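Local coordinates for KLLA0C04147p (Kluyveromyces lactis, PDB 5H2D), which binds ergosterol in its OSBP-related domain (ORD), the part described here, and probably transfers sterols between membranes, at residues A[139-144]-A[417-422]; A[155-160]-A[413-418]; A[160-165]-A[187-192]. All coordinates share one frame; numbering follows the deposited sequence.

Contact 1 of 3, residues A[139-144]-A[417-422]; sequences RFFTEQ and GEYWKQ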
loop_
_atom_site.group_PDB
_atom_site.type_symbol
_atom_site.label_atom_id
_atom_site.label_comp_id
_atom_site.label_asym_id
_atom_site.label_seq_id
_atom_site.Cartn_x
_atom_site.Cartn_y
_atom_site.Cartn_z
ATOM N N ARG A 139 -13.131 -3.846 0.574
ATOM C CA ARG A 139 -12.481 -5.031 0.033
ATOM C C ARG A 139 -11.282 -4.576 -0.781
ATOM O O ARG A 139 -11.384 -3.626 -1.559
ATOM C CB ARG A 139 -13.447 -5.871 -0.830
ATOM C CG ARG A 139 -13.883 -5.214 -2.134
ATOM C CD ARG A 139 -14.984 -6.038 -2.807
ATOM N NE ARG A 139 -15.161 -5.634 -4.194
ATOM C CZ ARG A 139 -16.102 -6.105 -5.000
ATOM N NH1 ARG A 139 -16.988 -6.988 -4.546
ATOM N NH2 ARG A 139 -16.167 -5.689 -6.254
ATOM N N PHE A 140 -10.154 -5.252 -0.585
ATOM C CA PHE A 140 -8.905 -5.003 -1.290
ATOM C C PHE A 140 -8.527 -6.244 -2.080
ATOM O O PHE A 140 -8.604 -7.360 -1.564
ATOM C CB PHE A 140 -7.776 -4.674 -0.294
ATOM C CG PHE A 140 -6.388 -4.668 -0.900
ATOM C CD1 PHE A 140 -5.851 -3.489 -1.415
ATOM C CD2 PHE A 140 -5.617 -5.824 -0.929
ATOM C CE1 PHE A 140 -4.573 -3.479 -1.965
ATOM C CE2 PHE A 140 -4.331 -5.811 -1.476
ATOM C CZ PHE A 140 -3.819 -4.635 -1.982
ATOM N N PHE A 141 -8.078 -6.049 -3.316
ATOM C CA PHE A 141 -7.603 -7.162 -4.121
ATOM C C PHE A 141 -6.402 -6.718 -4.937
ATOM O O PHE A 141 -6.355 -5.578 -5.414
ATOM C CB PHE A 141 -8.681 -7.693 -5.074
ATOM C CG PHE A 141 -8.216 -8.862 -5.872
ATOM C CD1 PHE A 141 -8.012 -10.091 -5.255
ATOM C CD2 PHE A 141 -7.917 -8.730 -7.214
ATOM C CE1 PHE A 141 -7.549 -11.180 -5.981
ATOM C CE2 PHE A 141 -7.451 -9.817 -7.948
ATOM C CZ PHE A 141 -7.271 -11.041 -7.323
ATOM N N THR A 142 -5.440 -7.623 -5.114
ATOM C CA THR A 142 -4.271 -7.308 -5.924
ATOM C C THR A 142 -3.781 -8.573 -6.619
ATOM O O THR A 142 -3.907 -9.684 -6.087
ATOM C CB THR A 142 -3.152 -6.668 -5.065
ATOM O OG1 THR A 142 -2.035 -6.330 -5.891
ATOM C CG2 THR A 142 -2.676 -7.631 -3.980
ATOM N N GLU A 143 -3.239 -8.392 -7.829
ATOM C CA GLU A 143 -2.636 -9.466 -8.610
ATOM C C GLU A 143 -1.247 -9.029 -9.051
ATOM O O GLU A 143 -1.051 -7.878 -9.451
ATOM C CB GLU A 143 -3.472 -9.815 -9.854
ATOM C CG GLU A 143 -2.844 -10.884 -10.748
ATOM C CD GLU A 143 -3.714 -11.250 -11.958
ATOM O OE1 GLU A 143 -3.360 -12.203 -12.674
ATOM O OE2 GLU A 143 -4.746 -10.592 -12.182
ATOM N N GLN A 144 -0.287 -9.953 -8.994
ATOM C CA GLN A 144 1.036 -9.693 -9.567
ATOM C C GLN A 144 0.901 -9.862 -11.079
ATOM O O GLN A 144 0.796 -10.983 -11.584
ATOM C CB GLN A 144 2.078 -10.628 -8.962
ATOM C CG GLN A 144 3.520 -10.228 -9.302
ATOM C CD GLN A 144 3.977 -8.973 -8.577
ATOM O OE1 GLN A 144 3.215 -8.332 -7.847
ATOM N NE2 GLN A 144 5.254 -8.608 -8.790
ATOM N N GLY A 417 -13.683 -7.171 -12.716
ATOM C CA GLY A 417 -14.934 -7.271 -11.983
ATOM C C GLY A 417 -15.407 -8.671 -11.665
ATOM O O GLY A 417 -16.517 -8.824 -11.142
ATOM N N GLU A 418 -14.598 -9.696 -11.935
ATOM C CA GLU A 418 -15.036 -11.081 -11.807
ATOM C C GLU A 418 -14.609 -11.758 -10.514
ATOM O O GLU A 418 -15.244 -12.736 -10.108
ATOM C CB GLU A 418 -14.496 -11.905 -12.975
ATOM C CG GLU A 418 -14.903 -11.357 -14.313
ATOM C CD GLU A 418 -15.736 -12.332 -15.080
ATOM O OE1 GLU A 418 -15.182 -13.379 -15.494
ATOM O OE2 GLU A 418 -16.946 -12.061 -15.254
ATOM N N TYR A 419 -13.535 -11.293 -9.876
ATOM C CA TYR A 419 -12.913 -12.086 -8.818
ATOM C C TYR A 419 -13.887 -12.390 -7.683
ATOM O O TYR A 419 -14.012 -13.542 -7.251
ATOM C CB TYR A 419 -11.688 -11.359 -8.277
ATOM C CG TYR A 419 -11.052 -12.058 -7.094
ATOM C CD1 TYR A 419 -10.218 -13.149 -7.292
ATOM C CD2 TYR A 419 -11.288 -11.629 -5.779
ATOM C CE1 TYR A 419 -9.622 -13.804 -6.220
ATOM C CE2 TYR A 419 -10.683 -12.285 -4.691
ATOM C CZ TYR A 419 -9.854 -13.368 -4.933
ATOM O OH TYR A 419 -9.222 -14.021 -3.889
ATOM N N TRP A 420 -14.562 -11.363 -7.166
ATOM C CA TRP A 420 -15.370 -11.577 -5.971
ATOM C C TRP A 420 -16.609 -12.413 -6.277
ATOM O O TRP A 420 -17.007 -13.236 -5.447
ATOM C CB TRP A 420 -15.736 -10.235 -5.334
ATOM C CG TRP A 420 -14.514 -9.486 -4.853
ATOM C CD1 TRP A 420 -13.866 -8.475 -5.502
ATOM C CD2 TRP A 420 -13.784 -9.722 -3.639
ATOM N NE1 TRP A 420 -12.782 -8.052 -4.757
ATOM C CE2 TRP A 420 -12.711 -8.799 -3.611
ATOM C CE3 TRP A 420 -13.941 -10.608 -2.565
ATOM C CZ2 TRP A 420 -11.805 -8.737 -2.555
ATOM C CZ3 TRP A 420 -13.038 -10.553 -1.515
ATOM C CH2 TRP A 420 -11.973 -9.620 -1.525
ATOM N N LYS A 421 -17.212 -12.238 -7.460
ATOM C CA LYS A 421 -18.359 -13.071 -7.823
ATOM C C LYS A 421 -17.943 -14.524 -8.002
ATOM O O LYS A 421 -18.609 -15.438 -7.494
ATOM C CB LYS A 421 -19.011 -12.538 -9.097
ATOM C CG LYS A 421 -19.411 -11.086 -9.000
ATOM C CD LYS A 421 -20.246 -10.635 -10.190
ATOM C CE LYS A 421 -19.523 -10.840 -11.495
ATOM N NZ LYS A 421 -20.265 -10.214 -12.632
ATOM N N GLN A 422 -16.846 -14.768 -8.720
ATOM C CA GLN A 422 -16.398 -16.144 -8.895
ATOM C C GLN A 422 -15.986 -16.754 -7.566
ATOM O O GLN A 422 -16.175 -17.952 -7.350
ATOM C CB GLN A 422 -15.250 -16.210 -9.902
ATOM C CG GLN A 422 -15.626 -15.662 -11.265
ATOM C CD GLN A 422 -14.639 -16.047 -12.348
ATOM O OE1 GLN A 422 -13.771 -16.898 -12.144
ATOM N NE2 GLN A 422 -14.771 -15.423 -13.515
#
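Y419 lays its ring face-to-face on that of F141, with the centroids 3.9 Å apart and the planes 28° from parallel. The overlap is concentrated at one corner of the phenylalanine: F141 CE1 stands over the centre of the tyrosine ring and comes within 3.3 Å of Y419 CZ. F141 CB points toward the helix, and CG lies anti to the backbone N (chi1 -178°), beside the carbonyl carbon. The phenolic end is fixed separately, since Y419 OH is hydrogen-bonded to E130, and W399 meets both stacked rings edge-to-face.

W420 follows and lies between two partners. Y419 CD2 is over the centre of one face of the indole, while the side chain of R139 runs across the opposite face, the two side chains sliding past each other in opposite directions. The R139 guanidinium is stacked flat on the ring, at 12° between planes, with W420 CD1 3.3 Å from R139 CZ. Nearer the backbone, R139 CD makes a CH-pi contact 3.6 Å from the centroid of the W420 five-membered ring. The benzo edge of the indole meets the strand itself: F140 O lies near the ring plane, 3.6 Å from W420 CZ2. Salt bridges from R139 NH1 to E19 and from NH2 to E157, with S21 also bonded to NH1, fix the rotation of the guanidinium and so its flat seat on W420.

Helix 419-424 thus packs against the face of strand 138-146 that carries R139 and F141, close to strand 128-133, where W420 also touches S132. F140 points to the other side of the strand, against A77 of helix 72-77, its side chain about 9 Å from the bound ergosterol.

Contact 2 of 3, residues A[155-160]-A[413-418]; sequences WTESPK and WKFNGE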
loop_
_atom_site.group_PDB
_atom_site.type_symbol
_atom_site.label_atom_id
_atom_site.label_comp_id
_atom_site.label_asym_id
_atom_site.label_seq_id
_atom_site.Cartn_x
_atom_site.Cartn_y
_atom_site.Cartn_z
ATOM N N TRP A 155 -6.951 -3.036 -6.506
ATOM C CA TRP A 155 -8.319 -2.538 -6.677
ATOM C C TRP A 155 -9.001 -2.634 -5.320
ATOM O O TRP A 155 -9.261 -3.746 -4.844
ATOM C CB TRP A 155 -9.059 -3.366 -7.724
ATOM C CG TRP A 155 -10.193 -2.668 -8.440
ATOM C CD1 TRP A 155 -11.528 -2.771 -8.163
ATOM C CD2 TRP A 155 -10.083 -1.833 -9.594
ATOM N NE1 TRP A 155 -12.257 -2.031 -9.065
ATOM C CE2 TRP A 155 -11.392 -1.442 -9.952
ATOM C CE3 TRP A 155 -9.005 -1.370 -10.357
ATOM C CZ2 TRP A 155 -11.650 -0.603 -11.036
ATOM C CZ3 TRP A 155 -9.258 -0.547 -11.434
ATOM C CH2 TRP A 155 -10.573 -0.170 -11.766
ATOM N N THR A 156 -9.276 -1.484 -4.703
ATOM C CA THR A 156 -9.922 -1.399 -3.398
ATOM C C THR A 156 -11.256 -0.680 -3.553
ATOM O O THR A 156 -11.341 0.328 -4.263
ATOM C CB THR A 156 -9.062 -0.641 -2.378
ATOM O OG1 THR A 156 -7.714 -1.144 -2.412
ATOM C CG2 THR A 156 -9.600 -0.842 -0.978
ATOM N N GLU A 157 -12.292 -1.194 -2.895
ATOM C CA GLU A 157 -13.626 -0.621 -3.027
ATOM C C GLU A 157 -14.326 -0.557 -1.679
ATOM O O GLU A 157 -14.192 -1.457 -0.850
ATOM C CB GLU A 157 -14.466 -1.430 -4.012
ATOM C CG GLU A 157 -13.878 -1.495 -5.403
ATOM C CD GLU A 157 -14.517 -2.591 -6.211
ATOM O OE1 GLU A 157 -14.036 -3.744 -6.130
ATOM O OE2 GLU A 157 -15.523 -2.308 -6.898
ATOM N N SER A 158 -15.106 0.505 -1.483
ATOM C CA SER A 158 -15.815 0.781 -0.246
ATOM C C SER A 158 -17.042 1.583 -0.617
ATOM O O SER A 158 -17.106 2.136 -1.728
ATOM C CB SER A 158 -14.930 1.579 0.731
ATOM O OG SER A 158 -15.352 1.484 2.080
ATOM N N PRO A 159 -18.052 1.673 0.254
ATOM C CA PRO A 159 -19.245 2.445 -0.127
ATOM C C PRO A 159 -18.947 3.895 -0.489
ATOM O O PRO A 159 -19.542 4.422 -1.437
ATOM C CB PRO A 159 -20.146 2.331 1.108
ATOM C CG PRO A 159 -19.804 1.013 1.692
ATOM C CD PRO A 159 -18.282 0.898 1.491
ATOM N N LYS A 160 -18.012 4.550 0.204
ATOM C CA LYS A 160 -17.774 5.973 0.000
ATOM C C LYS A 160 -16.512 6.284 -0.798
ATOM O O LYS A 160 -16.279 7.450 -1.124
ATOM C CB LYS A 160 -17.701 6.695 1.348
ATOM C CG LYS A 160 -18.939 6.507 2.221
ATOM C CD LYS A 160 -18.920 7.449 3.420
ATOM C CE LYS A 160 -20.152 7.229 4.293
ATOM N NZ LYS A 160 -20.708 8.514 4.797
ATOM N N TRP A 413 -4.254 -0.649 -14.911
ATOM C CA TRP A 413 -4.709 -2.031 -14.823
ATOM C C TRP A 413 -6.160 -2.023 -14.372
ATOM O O TRP A 413 -6.458 -1.701 -13.219
ATOM C CB TRP A 413 -3.824 -2.827 -13.868
ATOM C CG TRP A 413 -2.437 -2.966 -14.386
ATOM C CD1 TRP A 413 -1.356 -2.202 -14.054
ATOM C CD2 TRP A 413 -1.979 -3.914 -15.350
ATOM N NE1 TRP A 413 -0.247 -2.621 -14.745
ATOM C CE2 TRP A 413 -0.600 -3.682 -15.542
ATOM C CE3 TRP A 413 -2.592 -4.964 -16.044
ATOM C CZ2 TRP A 413 0.169 -4.444 -16.421
ATOM C CZ3 TRP A 413 -1.823 -5.722 -16.923
ATOM C CH2 TRP A 413 -0.462 -5.452 -17.106
ATOM N N LYS A 414 -7.060 -2.362 -15.292
ATOM C CA LYS A 414 -8.494 -2.328 -15.030
ATOM C C LYS A 414 -8.942 -3.684 -14.496
ATOM O O LYS A 414 -8.864 -4.695 -15.197
ATOM C CB LYS A 414 -9.258 -1.961 -16.298
ATOM C CG LYS A 414 -10.742 -1.745 -16.063
ATOM C CD LYS A 414 -11.437 -1.319 -17.348
ATOM C CE LYS A 414 -12.865 -0.886 -17.085
ATOM N NZ LYS A 414 -13.675 -1.986 -16.509
ATOM N N PHE A 415 -9.402 -3.697 -13.251
ATOM C CA PHE A 415 -10.014 -4.884 -12.662
ATOM C C PHE A 415 -11.168 -5.353 -13.541
ATOM O O PHE A 415 -11.988 -4.544 -13.983
ATOM C CB PHE A 415 -10.485 -4.519 -11.249
ATOM C CG PHE A 415 -11.099 -5.649 -10.456
ATOM C CD1 PHE A 415 -10.340 -6.731 -10.049
ATOM C CD2 PHE A 415 -12.425 -5.575 -10.056
ATOM C CE1 PHE A 415 -10.914 -7.749 -9.283
ATOM C CE2 PHE A 415 -13.005 -6.570 -9.296
ATOM C CZ PHE A 415 -12.252 -7.668 -8.908
ATOM N N ASN A 416 -11.224 -6.657 -13.824
ATOM C CA ASN A 416 -12.271 -7.144 -14.724
ATOM C C ASN A 416 -13.596 -7.414 -14.021
ATOM O O ASN A 416 -14.559 -7.808 -14.687
ATOM C CB ASN A 416 -11.812 -8.388 -15.507
ATOM C CG ASN A 416 -11.545 -9.608 -14.635
ATOM O OD1 ASN A 416 -12.036 -9.739 -13.511
ATOM N ND2 ASN A 416 -10.744 -10.523 -15.176
ATOM N N GLY A 417 -13.683 -7.171 -12.716
ATOM C CA GLY A 417 -14.934 -7.271 -11.983
ATOM C C GLY A 417 -15.407 -8.671 -11.665
ATOM O O GLY A 417 -16.517 -8.824 -11.142
ATOM N N GLU A 418 -14.598 -9.696 -11.935
ATOM C CA GLU A 418 -15.036 -11.081 -11.807
ATOM C C GLU A 418 -14.609 -11.758 -10.514
ATOM O O GLU A 418 -15.244 -12.736 -10.108
ATOM C CB GLU A 418 -14.496 -11.905 -12.975
ATOM C CG GLU A 418 -14.903 -11.357 -14.313
ATOM C CD GLU A 418 -15.736 -12.332 -15.080
ATOM O OE1 GLU A 418 -15.182 -13.379 -15.494
ATOM O OE2 GLU A 418 -16.946 -12.061 -15.254
#
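W155 overlaps F415 with the five-membered part of its indole, in an offset stack with centroids 4.6 Å apart and planes 26° from parallel. W155 CG is anti to the backbone N (chi1 -154°). F415 CD2 approaches W155 CD1 to 3.5 Å, and F415 CB lies over the indole face, though so close as modelled that its height is doubtful. At the six-membered end of the indole, W155 CZ3 is 3.5 Å from W413 O. Across the ring from F415, F164 stacks on the other face, so the indole is sandwiched between two phenylalanines. An alanine here would probably leave the rings of F415 and F164 without the flat surface between them and open a gap there. E157 OE1 sits in the indole plane, at its edge, and is held by a salt bridge to R139. Beyond F415, N416 OD1 accepts a 3.0 Å hydrogen bond from E418 N, an Asx turn that leads the chain out of the strand, with G417 N over one face of the F415 ring. The axes of strand segments 155-157 and 413-415 approach to 9.0 Å at 45°; the small antiparallel sheet 400-404/411-415 lies against the outside of the incomplete β-barrel characteristic of ORD domains.

Contact 3 of 3, residues A[160-165]-A[187-192]; sequences KWDFFG and YLTIRP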
loop_
_atom_site.group_PDB
_atom_site.type_symbol
_atom_site.label_atom_id
_atom_site.label_comp_id
_atom_site.label_asym_id
_atom_site.label_seq_id
_atom_site.Cartn_x
_atom_site.Cartn_y
_atom_site.Cartn_z
ATOM N N LYS A 160 -18.012 4.550 0.204
ATOM C CA LYS A 160 -17.774 5.973 0.000
ATOM C C LYS A 160 -16.512 6.284 -0.798
ATOM O O LYS A 160 -16.279 7.450 -1.124
ATOM C CB LYS A 160 -17.701 6.695 1.348
ATOM C CG LYS A 160 -18.939 6.507 2.221
ATOM C CD LYS A 160 -18.920 7.449 3.420
ATOM C CE LYS A 160 -20.152 7.229 4.293
ATOM N NZ LYS A 160 -20.708 8.514 4.797
ATOM N N TRP A 161 -15.689 5.288 -1.121
ATOM C CA TRP A 161 -14.433 5.579 -1.802
ATOM C C TRP A 161 -13.895 4.309 -2.451
ATOM O O TRP A 161 -14.147 3.200 -1.975
ATOM C CB TRP A 161 -13.376 6.154 -0.842
ATOM C CG TRP A 161 -13.143 5.308 0.391
ATOM C CD1 TRP A 161 -13.747 5.449 1.607
ATOM C CD2 TRP A 161 -12.239 4.198 0.524
ATOM N NE1 TRP A 161 -13.286 4.500 2.488
ATOM C CE2 TRP A 161 -12.359 3.716 1.846
ATOM C CE3 TRP A 161 -11.345 3.570 -0.345
ATOM C CZ2 TRP A 161 -11.616 2.629 2.318
ATOM C CZ3 TRP A 161 -10.605 2.489 0.126
ATOM C CH2 TRP A 161 -10.753 2.027 1.441
ATOM N N ASP A 162 -13.169 4.494 -3.548
ATOM C CA ASP A 162 -12.380 3.442 -4.173
ATOM C C ASP A 162 -10.924 3.881 -4.192
ATOM O O ASP A 162 -10.610 5.070 -4.084
ATOM C CB ASP A 162 -12.840 3.154 -5.607
ATOM C CG ASP A 162 -14.316 2.848 -5.698
ATOM O OD1 ASP A 162 -14.840 2.124 -4.824
ATOM O OD2 ASP A 162 -14.950 3.368 -6.646
ATOM N N PHE A 163 -10.023 2.911 -4.344
ATOM C CA PHE A 163 -8.590 3.203 -4.367
ATOM C C PHE A 163 -7.909 2.120 -5.184
ATOM O O PHE A 163 -7.960 0.945 -4.813
ATOM C CB PHE A 163 -8.006 3.253 -2.951
ATOM C CG PHE A 163 -6.541 3.625 -2.894
ATOM C CD1 PHE A 163 -6.049 4.728 -3.589
ATOM C CD2 PHE A 163 -5.668 2.913 -2.081
ATOM C CE1 PHE A 163 -4.695 5.085 -3.505
ATOM C CE2 PHE A 163 -4.332 3.274 -1.993
ATOM C CZ PHE A 163 -3.846 4.352 -2.709
ATOM N N PHE A 164 -7.247 2.501 -6.272
ATOM C CA PHE A 164 -6.571 1.501 -7.087
ATOM C C PHE A 164 -5.337 2.112 -7.725
ATOM O O PHE A 164 -5.211 3.334 -7.851
ATOM C CB PHE A 164 -7.506 0.900 -8.155
ATOM C CG PHE A 164 -7.983 1.885 -9.210
ATOM C CD1 PHE A 164 -7.230 2.118 -10.353
ATOM C CD2 PHE A 164 -9.218 2.513 -9.085
ATOM C CE1 PHE A 164 -7.688 3.002 -11.345
ATOM C CE2 PHE A 164 -9.676 3.395 -10.080
ATOM C CZ PHE A 164 -8.909 3.624 -11.194
ATOM N N GLY A 165 -4.405 1.250 -8.105
ATOM C CA GLY A 165 -3.237 1.758 -8.801
ATOM C C GLY A 165 -2.248 0.659 -9.088
ATOM O O GLY A 165 -2.511 -0.529 -8.871
ATOM N N TYR A 187 -5.069 6.079 -7.961
ATOM C CA TYR A 187 -6.375 6.656 -8.261
ATOM C C TYR A 187 -7.253 6.515 -7.036
ATOM O O TYR A 187 -7.524 5.392 -6.595
ATOM C CB TYR A 187 -7.041 5.930 -9.429
ATOM C CG TYR A 187 -6.391 6.057 -10.783
ATOM C CD1 TYR A 187 -5.204 5.387 -11.081
ATOM C CD2 TYR A 187 -6.992 6.805 -11.796
ATOM C CE1 TYR A 187 -4.615 5.486 -12.336
ATOM C CE2 TYR A 187 -6.408 6.912 -13.056
ATOM C CZ TYR A 187 -5.225 6.246 -13.326
ATOM O OH TYR A 187 -4.648 6.339 -14.578
ATOM N N LEU A 188 -7.749 7.631 -6.515
ATOM C CA LEU A 188 -8.564 7.607 -5.311
ATOM C C LEU A 188 -9.874 8.317 -5.622
ATOM O O LEU A 188 -9.868 9.501 -5.975
ATOM C CB LEU A 188 -7.820 8.254 -4.140
ATOM C CG LEU A 188 -8.276 7.823 -2.745
ATOM C CD1 LEU A 188 -7.165 8.033 -1.724
ATOM C CD2 LEU A 188 -9.522 8.598 -2.335
ATOM N N THR A 189 -10.975 7.571 -5.561
ATOM C CA THR A 189 -12.299 8.074 -5.901
ATOM C C THR A 189 -13.082 8.293 -4.618
ATOM O O THR A 189 -13.150 7.397 -3.771
ATOM C CB THR A 189 -13.045 7.090 -6.806
ATOM O OG1 THR A 189 -12.322 6.909 -8.026
ATOM C CG2 THR A 189 -14.448 7.617 -7.125
ATOM N N ILE A 190 -13.677 9.479 -4.469
ATOM C CA ILE A 190 -14.514 9.786 -3.315
ATOM C C ILE A 190 -15.938 9.985 -3.809
ATOM O O ILE A 190 -16.152 10.659 -4.820
ATOM C CB ILE A 190 -14.033 11.035 -2.556
ATOM C CG1 ILE A 190 -12.661 10.804 -1.910
ATOM C CG2 ILE A 190 -15.070 11.423 -1.497
ATOM C CD1 ILE A 190 -12.695 9.896 -0.691
ATOM N N ARG A 191 -16.897 9.377 -3.108
ATOM C CA ARG A 191 -18.324 9.649 -3.291
ATOM C C ARG A 191 -18.798 10.494 -2.111
ATOM O O ARG A 191 -19.131 9.942 -1.052
ATOM C CB ARG A 191 -19.119 8.342 -3.380
ATOM C CG ARG A 191 -18.992 7.638 -4.728
ATOM C CD ARG A 191 -19.596 6.242 -4.714
ATOM N NE ARG A 191 -18.730 5.267 -4.058
ATOM C CZ ARG A 191 -17.661 4.710 -4.631
ATOM N NH1 ARG A 191 -17.307 5.038 -5.868
ATOM N NH2 ARG A 191 -16.937 3.827 -3.957
ATOM N N PRO A 192 -18.860 11.822 -2.246
ATOM C CA PRO A 192 -19.077 12.676 -1.070
ATOM C C PRO A 192 -20.480 12.543 -0.505
ATOM O O PRO A 192 -21.448 12.292 -1.227
ATOM C CB PRO A 192 -18.843 14.091 -1.614
ATOM C CG PRO A 192 -18.107 13.904 -2.913
ATOM C CD PRO A 192 -18.613 12.609 -3.462
HETATM O O HOH W 1 -13.903 4.281 -8.802
#
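F164 and Y187 hold their rings nearly parallel, 10° apart, but displaced, so that little of one ring lies above the other: Y187 CB lies over one face of the F164 ring, a CH-pi contact 3.6 Å from its centroid, while F164 CE1 lies over the tyrosine face, toward its rim. F164 CG lies between the backbone N and carbonyl carbon (chi1 65°). F164 O sits in plane at the edge of the Y187 ring. The pair belongs to the antiparallel β-hairpin 161-173/178-190 of the ORD barrel. D162 with T189 and F164 with Y187 are hydrogen-bonded pairs; W161 with I190 and F163 with L188 are non-hydrogen-bonded, their side chains on the opposite face of the sheet, where the side chain of F163 is about 7 Å from the bound ergosterol. Past the last pair, R191 N donates a hydrogen bond to K160 O.

The R191 guanidinium offers D162 its edge and two nitrogens, NH2 to OD1 at 2.8 Å and NH1 to OD2 at 3.0 Å. Both oxygens are met from above the carboxylate plane, the two flat groups turned 47° apart. S158 O and E198 also hold the guanidinium. D162 OD2 also accepts a 2.6 Å hydrogen bond from a water, which is also hydrogen-bonded to T189 OG1 at 3.2 Å.

From the N terminus, strand 138-146 comes first, and contact 1 joins it to helix 419-424, closing a loop of 272 residues. Contact 2 starts on the next strand, 151-157, and returns to the chain just before that helix; its loop runs almost concentrically with that of contact 1, the two sharing G417 and E418. Contact 3 closes a far shorter hairpin loop and lies within both, sharing K160 with contact 2. The three first segments lie on three successive antiparallel strands, hydrogen-bonded from W155 N to F141 O and from T156 N to F163 O. Contacts 1 and 2 thereby bring the C-terminal part of the domain back onto its early barrel strands, while contact 3 extends the sheet itself.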